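Local structure of Ent-copalyl diphosphate synthase (Streptomyces platensis, 5BP8) at residues S255-V267 / W495-A509. The protein belongs to the class II terpene cyclase family, a mainly helical bacterial protein related in its C-terminal part to the squalene-hopene cyclases. Sequence-based numbering, arbitrary orientation.
Sequences SITPIVYFEQAWV and WHDKDIYAPVTVIRA
Val267 and Ala509 meet where helices 260-267 and 504-509 run side by side in the same direction, their axes 9.1 Å apart and 4° from parallel. Val506 CG2 fits between Phe262, Glu263 and Trp266, lying 4.0 Å from Trp266 CB. Phe262, its CG anti to the backbone N (chi1 163°), extends toward the hairpin strand and sets CZ over one face of the Trp495 indole, 3.6 Å from Trp495 CZ3. The indole in turn directs its edge at the face of Trp266 in an offset edge-to-face pair, planes at 78°, while Trp495 NE1 is hydrogen-bonded to Glu450 OE2. In this predominantly helical terpene cyclase, the aromatic cluster of Phe262, Trp266 and Trp495 joins helix 260-274 to a small two-stranded hairpin that leads into helix 504-518. Tyr501 is sandwiched: Ile256 CG2 sits 3.9 Å above the ring centre, Trp495 CB beneath the other face. Beyond it, Ser255 OG donates to the anti lone pair of Asp497 OD2 at 2.8 Å, an oxygen also hydrogen-bonded to His191 NE2. Back at the helices, the extended Glu263 side chain brings OE2 to 3.4 Å from Thr505 CB; one water joins OE1 to Thr505 OG1, a second joins OE2 to Val506 N, and OE2 additionally takes the backbone N-H of Leu26.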
ATOM      1  N   SER A 255       4.003   4.773   5.739  1.00 14.76           N
ATOM      2  CA  SER A 255       4.472   5.533   4.571  1.00 14.82           C
ATOM      3  C   SER A 255       3.351   6.312   3.860  1.00 15.23           C
ATOM      4  O   SER A 255       3.612   7.164   3.005  1.00 14.68           O
ATOM      5  CB  SER A 255       5.170   4.593   3.584  1.00 15.58           C
ATOM      6  OG  SER A 255       4.242   3.717   2.940  1.00 16.36           O
ATOM      7  N   ILE A 256       2.106   5.983   4.204  1.00 16.12           N
ATOM      8  CA  ILE A 256       0.937   6.625   3.632  1.00 16.88           C
ATOM      9  C   ILE A 256      -0.115   6.764   4.716  1.00 16.35           C
ATOM     10  O   ILE A 256      -0.453   5.777   5.393  1.00 15.59           O
ATOM     11  CB  ILE A 256       0.408   5.868   2.378  1.00 17.45           C
ATOM     12  CG1 ILE A 256      -0.781   6.609   1.765  1.00 19.19           C
ATOM     13  CG2 ILE A 256       0.085   4.427   2.687  1.00 18.16           C
ATOM     14  CD1 ILE A 256      -1.187   6.074   0.401  1.00 21.00           C
ATOM     15  N   THR A 257      -0.529   8.009   4.956  1.00 16.98           N
ATOM     16  CA  THR A 257      -1.594   8.315   5.915  1.00 16.56           C
ATOM     17  C   THR A 257      -2.037   9.750   5.696  1.00 17.43           C
ATOM     18  O   THR A 257      -1.208  10.620   5.487  1.00 17.44           O
ATOM     19  CB  THR A 257      -1.174   8.068   7.371  1.00 16.83           C
ATOM     20  OG1 THR A 257      -2.309   8.228   8.242  1.00 17.27           O
ATOM     21  CG2 THR A 257      -0.021   8.993   7.795  1.00 16.93           C
ATOM     22  N   PRO A 258      -3.359   9.999   5.668  1.00 17.70           N
ATOM     23  CA  PRO A 258      -4.477   9.077   5.753  1.00 17.77           C
ATOM     24  C   PRO A 258      -4.673   8.254   4.483  1.00 16.98           C
ATOM     25  O   PRO A 258      -4.081   8.557   3.422  1.00 16.50           O
ATOM     26  CB  PRO A 258      -5.716  10.000   5.926  1.00 19.14           C
ATOM     27  CG  PRO A 258      -5.240  11.384   5.787  1.00 19.33           C
ATOM     28  CD  PRO A 258      -3.777  11.407   5.478  1.00 18.45           C
ATOM     29  N   ILE A 259      -5.519   7.247   4.611  1.00 17.03           N
ATOM     30  CA  ILE A 259      -6.018   6.436   3.496  1.00 17.26           C
ATOM     31  C   ILE A 259      -7.562   6.351   3.534  1.00 18.51           C
ATOM     32  O   ILE A 259      -8.165   5.379   3.083  1.00 18.35           O
ATOM     33  CB  ILE A 259      -5.434   5.014   3.518  1.00 17.52           C
ATOM     34  CG1 ILE A 259      -5.743   4.273   4.829  1.00 18.09           C
ATOM     35  CG2 ILE A 259      -3.948   5.038   3.228  1.00 17.91           C
ATOM     36  CD1 ILE A 259      -5.640   2.779   4.671  1.00 18.23           C
ATOM     37  N   VAL A 260      -8.183   7.372   4.108  1.00 18.59           N
ATOM     38  CA  VAL A 260      -9.617   7.328   4.472  1.00 19.15           C
ATOM     39  C   VAL A 260     -10.564   6.807   3.369  1.00 19.50           C
ATOM     40  O   VAL A 260     -11.375   5.923   3.625  1.00 18.97           O
ATOM     41  CB  VAL A 260     -10.060   8.693   5.043  1.00 20.70           C
ATOM     42  CG1 VAL A 260      -9.877   9.841   4.067  1.00 20.85           C
ATOM     43  CG2 VAL A 260     -11.490   8.642   5.551  1.00 22.72           C
ATOM     44  N   TYR A 261     -10.483   7.328   2.163  1.00 19.14           N
ATOM     45  CA  TYR A 261     -11.425   6.881   1.108  1.00 19.10           C
ATOM     46  C   TYR A 261     -11.194   5.451   0.646  1.00 19.72           C
ATOM     47  O   TYR A 261     -12.150   4.666   0.477  1.00 19.44           O
ATOM     48  CB  TYR A 261     -11.358   7.820  -0.076  1.00 19.78           C
ATOM     49  CG  TYR A 261     -11.690   9.285   0.219  1.00 20.00           C
ATOM     50  CD1 TYR A 261     -12.701   9.638   1.127  1.00 21.51           C
ATOM     51  CD2 TYR A 261     -11.060  10.315  -0.471  1.00 19.94           C
ATOM     52  CE1 TYR A 261     -13.034  10.962   1.350  1.00 21.16           C
ATOM     53  CE2 TYR A 261     -11.382  11.633  -0.244  1.00 20.66           C
ATOM     54  CZ  TYR A 261     -12.389  11.955   0.644  1.00 21.06           C
ATOM     55  OH  TYR A 261     -12.714  13.284   0.869  1.00 22.52           O
ATOM     56  N   PHE A 262      -9.929   5.082   0.444  1.00 18.65           N
ATOM     57  CA  PHE A 262      -9.561   3.684   0.205  1.00 19.71           C
ATOM     58  C   PHE A 262     -10.142   2.772   1.300  1.00 18.78           C
ATOM     59  O   PHE A 262     -10.823   1.776   1.016  1.00 18.82           O
ATOM     60  CB  PHE A 262      -8.018   3.614   0.101  1.00 20.99           C
ATOM     61  CG  PHE A 262      -7.421   2.237   0.259  1.00 22.32           C
ATOM     62  CD1 PHE A 262      -7.900   1.139  -0.437  1.00 24.98           C
ATOM     63  CD2 PHE A 262      -6.322   2.051   1.038  1.00 26.39           C
ATOM     64  CE1 PHE A 262      -7.306  -0.127  -0.302  1.00 25.24           C
ATOM     65  CE2 PHE A 262      -5.726   0.793   1.171  1.00 26.56           C
ATOM     66  CZ  PHE A 262      -6.227  -0.296   0.501  1.00 25.67           C
ATOM     67  N   GLU A 263      -9.902   3.114   2.558  1.00 17.94           N
ATOM     68  CA  GLU A 263     -10.382   2.249   3.640  1.00 18.38           C
ATOM     69  C   GLU A 263     -11.923   2.177   3.671  1.00 18.60           C
ATOM     70  O   GLU A 263     -12.498   1.076   3.788  1.00 20.01           O
ATOM     71  CB  GLU A 263      -9.843   2.734   4.985  1.00 18.96           C
ATOM     72  CG  GLU A 263     -10.442   1.970   6.159  1.00 19.99           C
ATOM     73  CD  GLU A 263      -9.720   2.274   7.443  1.00 20.72           C
ATOM     74  OE1 GLU A 263     -10.390   2.796   8.345  1.00 22.11           O
ATOM     75  OE2 GLU A 263      -8.502   1.962   7.543  1.00 19.91           O
ATOM     76  N   GLN A 264     -12.570   3.333   3.556  1.00 18.20           N
ATOM     77  CA  GLN A 264     -14.049   3.373   3.617  1.00 19.10           C
ATOM     78  C   GLN A 264     -14.655   2.494   2.517  1.00 19.77           C
ATOM     79  O   GLN A 264     -15.528   1.670   2.804  1.00 20.81           O
ATOM     80  CB  GLN A 264     -14.575   4.791   3.518  1.00 19.40           C
ATOM     81  CG  GLN A 264     -14.300   5.593   4.769  1.00 20.19           C
ATOM     82  CD  GLN A 264     -14.716   7.054   4.697  1.00 21.40           C
ATOM     83  OE1 GLN A 264     -14.821   7.662   3.626  1.00 21.81           O
ATOM     84  NE2 GLN A 264     -14.878   7.652   5.867  1.00 23.41           N
ATOM     85  N   ALA A 265     -14.165   2.645   1.285  1.00 19.34           N
ATOM     86  CA  ALA A 265     -14.708   1.871   0.156  1.00 20.75           C
ATOM     87  C   ALA A 265     -14.426   0.378   0.278  1.00 21.97           C
ATOM     88  O   ALA A 265     -15.296  -0.462   0.024  1.00 21.40           O
ATOM     89  CB  ALA A 265     -14.141   2.392  -1.142  1.00 20.85           C
ATOM     90  N   TRP A 266     -13.193   0.043   0.649  1.00 22.12           N
ATOM     91  CA  TRP A 266     -12.819  -1.364   0.757  1.00 23.15           C
ATOM     92  C   TRP A 266     -13.584  -2.057   1.902  1.00 22.99           C
ATOM     93  O   TRP A 266     -14.075  -3.177   1.735  1.00 22.60           O
ATOM     94  CB  TRP A 266     -11.293  -1.546   0.884  1.00 23.66           C
ATOM     95  CG  TRP A 266     -10.532  -1.788  -0.479  1.00 24.83           C
ATOM     96  CD1 TRP A 266      -9.929  -2.954  -0.873  1.00 25.09           C
ATOM     97  CD2 TRP A 266     -10.329  -0.849  -1.580  1.00 25.48           C
ATOM     98  NE1 TRP A 266      -9.348  -2.803  -2.111  1.00 25.13           N
ATOM     99  CE2 TRP A 266      -9.572  -1.531  -2.576  1.00 26.02           C
ATOM    100  CE3 TRP A 266     -10.732   0.478  -1.825  1.00 24.20           C
ATOM    101  CZ2 TRP A 266      -9.170  -0.913  -3.798  1.00 25.81           C
ATOM    102  CZ3 TRP A 266     -10.287   1.118  -3.042  1.00 25.93           C
ATOM    103  CH2 TRP A 266      -9.536   0.413  -4.005  1.00 25.43           C
ATOM    104  N   VAL A 267     -13.729  -1.379   3.033  1.00 22.90           N
ATOM    105  CA  VAL A 267     -14.511  -1.904   4.134  1.00 24.42           C
ATOM    106  C   VAL A 267     -15.963  -2.116   3.704  1.00 24.84           C
ATOM    107  O   VAL A 267     -16.532  -3.203   3.918  1.00 24.36           O
ATOM    108  CB  VAL A 267     -14.461  -1.000   5.380  1.00 25.47           C
ATOM    109  CG1 VAL A 267     -15.484  -1.465   6.404  1.00 27.97           C
ATOM    110  CG2 VAL A 267     -13.063  -1.016   6.003  1.00 24.96           C
ATOM    111  N   TRP A 495       0.888  -4.333   0.528  1.00 16.04           N
ATOM    112  CA  TRP A 495       0.497  -3.330  -0.455  1.00 15.97           C
ATOM    113  C   TRP A 495       1.663  -2.474  -0.857  1.00 16.71           C
ATOM    114  O   TRP A 495       2.389  -1.972   0.013  1.00 16.90           O
ATOM    115  CB  TRP A 495      -0.624  -2.456   0.093  1.00 16.18           C
ATOM    116  CG  TRP A 495      -1.881  -3.214   0.352  1.00 17.66           C
ATOM    117  CD1 TRP A 495      -2.100  -4.134   1.319  1.00 17.78           C
ATOM    118  CD2 TRP A 495      -3.110  -3.098  -0.377  1.00 18.42           C
ATOM    119  NE1 TRP A 495      -3.368  -4.610   1.239  1.00 19.13           N
ATOM    120  CE2 TRP A 495      -4.020  -3.985   0.213  1.00 18.58           C
ATOM    121  CE3 TRP A 495      -3.516  -2.331  -1.469  1.00 19.54           C
ATOM    122  CZ2 TRP A 495      -5.328  -4.160  -0.271  1.00 19.47           C
ATOM    123  CZ3 TRP A 495      -4.829  -2.504  -1.962  1.00 21.10           C
ATOM    124  CH2 TRP A 495      -5.709  -3.402  -1.345  1.00 19.63           C
ATOM    125  N   HIS A 496       1.857  -2.276  -2.155  1.00 17.31           N
ATOM    126  CA  HIS A 496       3.007  -1.487  -2.620  1.00 17.82           C
ATOM    127  C   HIS A 496       2.910  -0.004  -2.284  1.00 17.98           C
ATOM    128  O   HIS A 496       1.923   0.666  -2.629  1.00 17.18           O
ATOM    129  CB  HIS A 496       3.219  -1.622  -4.125  1.00 19.36           C
ATOM    130  CG  HIS A 496       3.770  -2.948  -4.540  1.00 21.24           C
ATOM    131  ND1 HIS A 496       3.928  -3.298  -5.861  1.00 25.97           N
ATOM    132  CD2 HIS A 496       4.170  -4.019  -3.819  1.00 21.80           C
ATOM    133  CE1 HIS A 496       4.409  -4.533  -5.935  1.00 25.42           C
ATOM    134  NE2 HIS A 496       4.586  -4.983  -4.710  1.00 22.35           N
ATOM    135  N   ASP A 497       3.933   0.525  -1.608  1.00 17.40           N
ATOM    136  CA  ASP A 497       4.137   1.976  -1.610  1.00 17.70           C
ATOM    137  C   ASP A 497       5.645   2.247  -1.656  1.00 16.85           C
ATOM    138  O   ASP A 497       6.306   1.868  -2.620  1.00 17.93           O
ATOM    139  CB  ASP A 497       3.371   2.684  -0.474  1.00 17.70           C
ATOM    140  CG  ASP A 497       3.504   4.190  -0.553  1.00 18.98           C
ATOM    141  OD1 ASP A 497       3.542   4.719  -1.687  1.00 20.92           O
ATOM    142  OD2 ASP A 497       3.700   4.853   0.478  1.00 18.27           O
ATOM    143  N   LYS A 498       6.220   2.893  -0.653  1.00 15.48           N
ATOM    144  CA  LYS A 498       7.647   3.075  -0.640  1.00 15.43           C
ATOM    145  C   LYS A 498       8.306   1.726  -0.402  1.00 16.13           C
ATOM    146  O   LYS A 498       9.177   1.307  -1.168  1.00 15.81           O
ATOM    147  CB  LYS A 498       8.050   4.072   0.491  1.00 15.56           C
ATOM    148  CG  LYS A 498       7.560   5.501   0.278  1.00 16.16           C
ATOM    149  CD  LYS A 498       8.342   6.225  -0.796  1.00 16.76           C
ATOM    150  CE  LYS A 498       7.683   7.548  -1.166  1.00 16.57           C
ATOM    151  NZ  LYS A 498       7.702   8.488  -0.021  1.00 16.34           N
ATOM    152  N   ASP A 499       7.927   1.084   0.697  1.00 17.17           N
ATOM    153  CA  ASP A 499       8.202  -0.338   0.912  1.00 17.96           C
ATOM    154  C   ASP A 499       6.842  -1.012   0.691  1.00 17.47           C
ATOM    155  O   ASP A 499       6.224  -0.771  -0.361  1.00 19.06           O
ATOM    156  CB  ASP A 499       8.984  -0.727   2.215  1.00 18.44           C
ATOM    157  CG  ASP A 499       8.470  -0.080   3.556  1.00 19.34           C
ATOM    158  OD1 ASP A 499       7.323   0.411   3.657  1.00 18.78           O
ATOM    159  OD2 ASP A 499       9.277  -0.108   4.563  1.00 18.05           O
ATOM    160  N   ILE A 500       6.394  -1.856   1.604  1.00 17.26           N
ATOM    161  CA  ILE A 500       5.058  -2.483   1.519  1.00 17.23           C
ATOM    162  C   ILE A 500       4.345  -2.268   2.859  1.00 18.49           C
ATOM    163  O   ILE A 500       4.970  -2.342   3.935  1.00 17.99           O
ATOM    164  CB  ILE A 500       5.079  -3.975   1.130  1.00 17.74           C
ATOM    165  CG1 ILE A 500       6.162  -4.793   1.866  1.00 17.88           C
ATOM    166  CG2 ILE A 500       5.293  -4.098  -0.369  1.00 18.74           C
ATOM    167  CD1 ILE A 500       6.283  -6.235   1.388  1.00 18.64           C
ATOM    168  N   TYR A 501       3.063  -1.911   2.785  1.00 16.85           N
ATOM    169  CA  TYR A 501       2.287  -1.495   3.930  1.00 16.77           C
ATOM    170  C   TYR A 501       1.067  -2.337   4.174  1.00 16.59           C
ATOM    171  O   TYR A 501       0.575  -3.014   3.256  1.00 15.50           O
ATOM    172  CB  TYR A 501       1.874  -0.022   3.788  1.00 16.77           C
ATOM    173  CG  TYR A 501       0.815   0.298   2.755  1.00 16.24           C
ATOM    174  CD1 TYR A 501       1.159   0.641   1.436  1.00 16.06           C
ATOM    175  CD2 TYR A 501      -0.539   0.318   3.103  1.00 17.22           C
ATOM    176  CE1 TYR A 501       0.190   0.926   0.505  1.00 17.28           C
ATOM    177  CE2 TYR A 501      -1.509   0.628   2.173  1.00 17.68           C
ATOM    178  CZ  TYR A 501      -1.144   0.956   0.887  1.00 17.96           C
ATOM    179  OH  TYR A 501      -2.135   1.261  -0.039  1.00 21.24           O
ATOM    180  N   ALA A 502       0.610  -2.301   5.422  1.00 16.19           N
ATOM    181  CA  ALA A 502      -0.557  -3.058   5.878  1.00 17.10           C
ATOM    182  C   ALA A 502      -1.709  -2.130   6.252  1.00 16.58           C
ATOM    183  O   ALA A 502      -1.658  -1.429   7.299  1.00 16.56           O
ATOM    184  CB  ALA A 502      -0.213  -3.937   7.080  1.00 18.11           C
ATOM    185  N   PRO A 503      -2.751  -2.124   5.420  1.00 16.27           N
ATOM    186  CA  PRO A 503      -3.985  -1.414   5.787  1.00 17.02           C
ATOM    187  C   PRO A 503      -4.829  -2.332   6.679  1.00 17.73           C
ATOM    188  O   PRO A 503      -5.618  -3.190   6.196  1.00 17.53           O
ATOM    189  CB  PRO A 503      -4.613  -1.131   4.456  1.00 17.08           C
ATOM    190  CG  PRO A 503      -4.270  -2.352   3.625  1.00 16.79           C
ATOM    191  CD  PRO A 503      -2.892  -2.795   4.121  1.00 17.24           C
ATOM    192  N   VAL A 504      -4.633  -2.168   7.980  1.00 17.53           N
ATOM    193  CA  VAL A 504      -5.056  -3.161   8.962  1.00 18.94           C
ATOM    194  C   VAL A 504      -6.591  -3.323   8.990  1.00 18.88           C
ATOM    195  O   VAL A 504      -7.099  -4.425   9.084  1.00 18.89           O
ATOM    196  CB  VAL A 504      -4.511  -2.799  10.370  1.00 19.53           C
ATOM    197  CG1 VAL A 504      -5.128  -3.677  11.453  1.00 20.07           C
ATOM    198  CG2 VAL A 504      -2.975  -2.868  10.390  1.00 20.51           C
ATOM    199  N   THR A 505      -7.313  -2.224   8.879  1.00 18.47           N
ATOM    200  CA  THR A 505      -8.774  -2.286   8.984  1.00 18.73           C
ATOM    201  C   THR A 505      -9.325  -2.931   7.715  1.00 18.68           C
ATOM    202  O   THR A 505     -10.269  -3.726   7.760  1.00 19.36           O
ATOM    203  CB  THR A 505      -9.353  -0.901   9.200  1.00 19.61           C
ATOM    204  OG1 THR A 505      -8.776  -0.338  10.400  1.00 20.49           O
ATOM    205  CG2 THR A 505     -10.875  -0.955   9.319  1.00 20.64           C
ATOM    206  N   VAL A 506      -8.698  -2.610   6.592  1.00 18.40           N
ATOM    207  CA  VAL A 506      -8.998  -3.290   5.324  1.00 18.73           C
ATOM    208  C   VAL A 506      -8.858  -4.808   5.447  1.00 19.12           C
ATOM    209  O   VAL A 506      -9.717  -5.584   4.997  1.00 19.53           O
ATOM    210  CB  VAL A 506      -8.147  -2.692   4.173  1.00 18.59           C
ATOM    211  CG1 VAL A 506      -8.217  -3.555   2.921  1.00 19.71           C
ATOM    212  CG2 VAL A 506      -8.628  -1.293   3.831  1.00 19.37           C
ATOM    213  N   ILE A 507      -7.775  -5.248   6.063  1.00 18.60           N
ATOM    214  CA  ILE A 507      -7.557  -6.672   6.233  1.00 18.68           C
ATOM    215  C   ILE A 507      -8.604  -7.286   7.187  1.00 19.08           C
ATOM    216  O   ILE A 507      -9.136  -8.354   6.903  1.00 19.06           O
ATOM    217  CB  ILE A 507      -6.118  -6.944   6.718  1.00 17.58           C
ATOM    218  CG1 ILE A 507      -5.109  -6.500   5.652  1.00 17.74           C
ATOM    219  CG2 ILE A 507      -5.915  -8.427   7.020  1.00 17.55           C
ATOM    220  CD1 ILE A 507      -3.673  -6.424   6.179  1.00 17.82           C
ATOM    221  N   ARG A 508      -8.903  -6.597   8.279  1.00 20.12           N
ATOM    222  CA  ARG A 508      -9.906  -7.058   9.234  0.60 21.86           C
ATOM    223  C   ARG A 508     -11.254  -7.234   8.533  1.00 22.03           C
ATOM    224  O   ARG A 508     -11.987  -8.189   8.824  1.00 23.03           O
ATOM    225  CB  ARG A 508     -10.026  -6.117  10.437  0.60 23.67           C
ATOM    226  CG  ARG A 508      -8.771  -6.114  11.315  0.60 25.25           C
ATOM    227  CD  ARG A 508      -8.885  -5.287  12.584  0.60 28.08           C
ATOM    228  NE  ARG A 508      -9.538  -6.060  13.632  0.60 31.68           N
ATOM    229  CZ  ARG A 508      -9.393  -5.876  14.947  0.60 33.54           C
ATOM    230  NH1 ARG A 508      -8.585  -4.935  15.458  0.60 33.55           N
ATOM    231  NH2 ARG A 508     -10.071  -6.666  15.772  0.60 35.97           N
ATOM    232  N   ALA A 509     -11.572  -6.330   7.602  1.00 20.92           N
ATOM    233  CA  ALA A 509     -12.851  -6.418   6.889  1.00 21.82           C
ATOM    234  C   ALA A 509     -12.871  -7.610   5.949  1.00 21.82           C
ATOM    235  O   ALA A 509     -13.883  -8.297   5.814  1.00 21.82           O
ATOM    236  CB  ALA A 509     -13.159  -5.124   6.153  1.00 21.32           C
TER
HETATM  237  O   HOH W   1       6.097   8.099   2.253  1.00 16.84           O
HETATM  238  O   HOH W   2       5.353   1.447   2.202  1.00 20.60           O
HETATM  239  O   HOH W   3      -6.872  -0.015   6.900  1.00 18.45           O
HETATM  240  O   HOH W   4      -9.587   2.314  10.788  1.00 20.61           O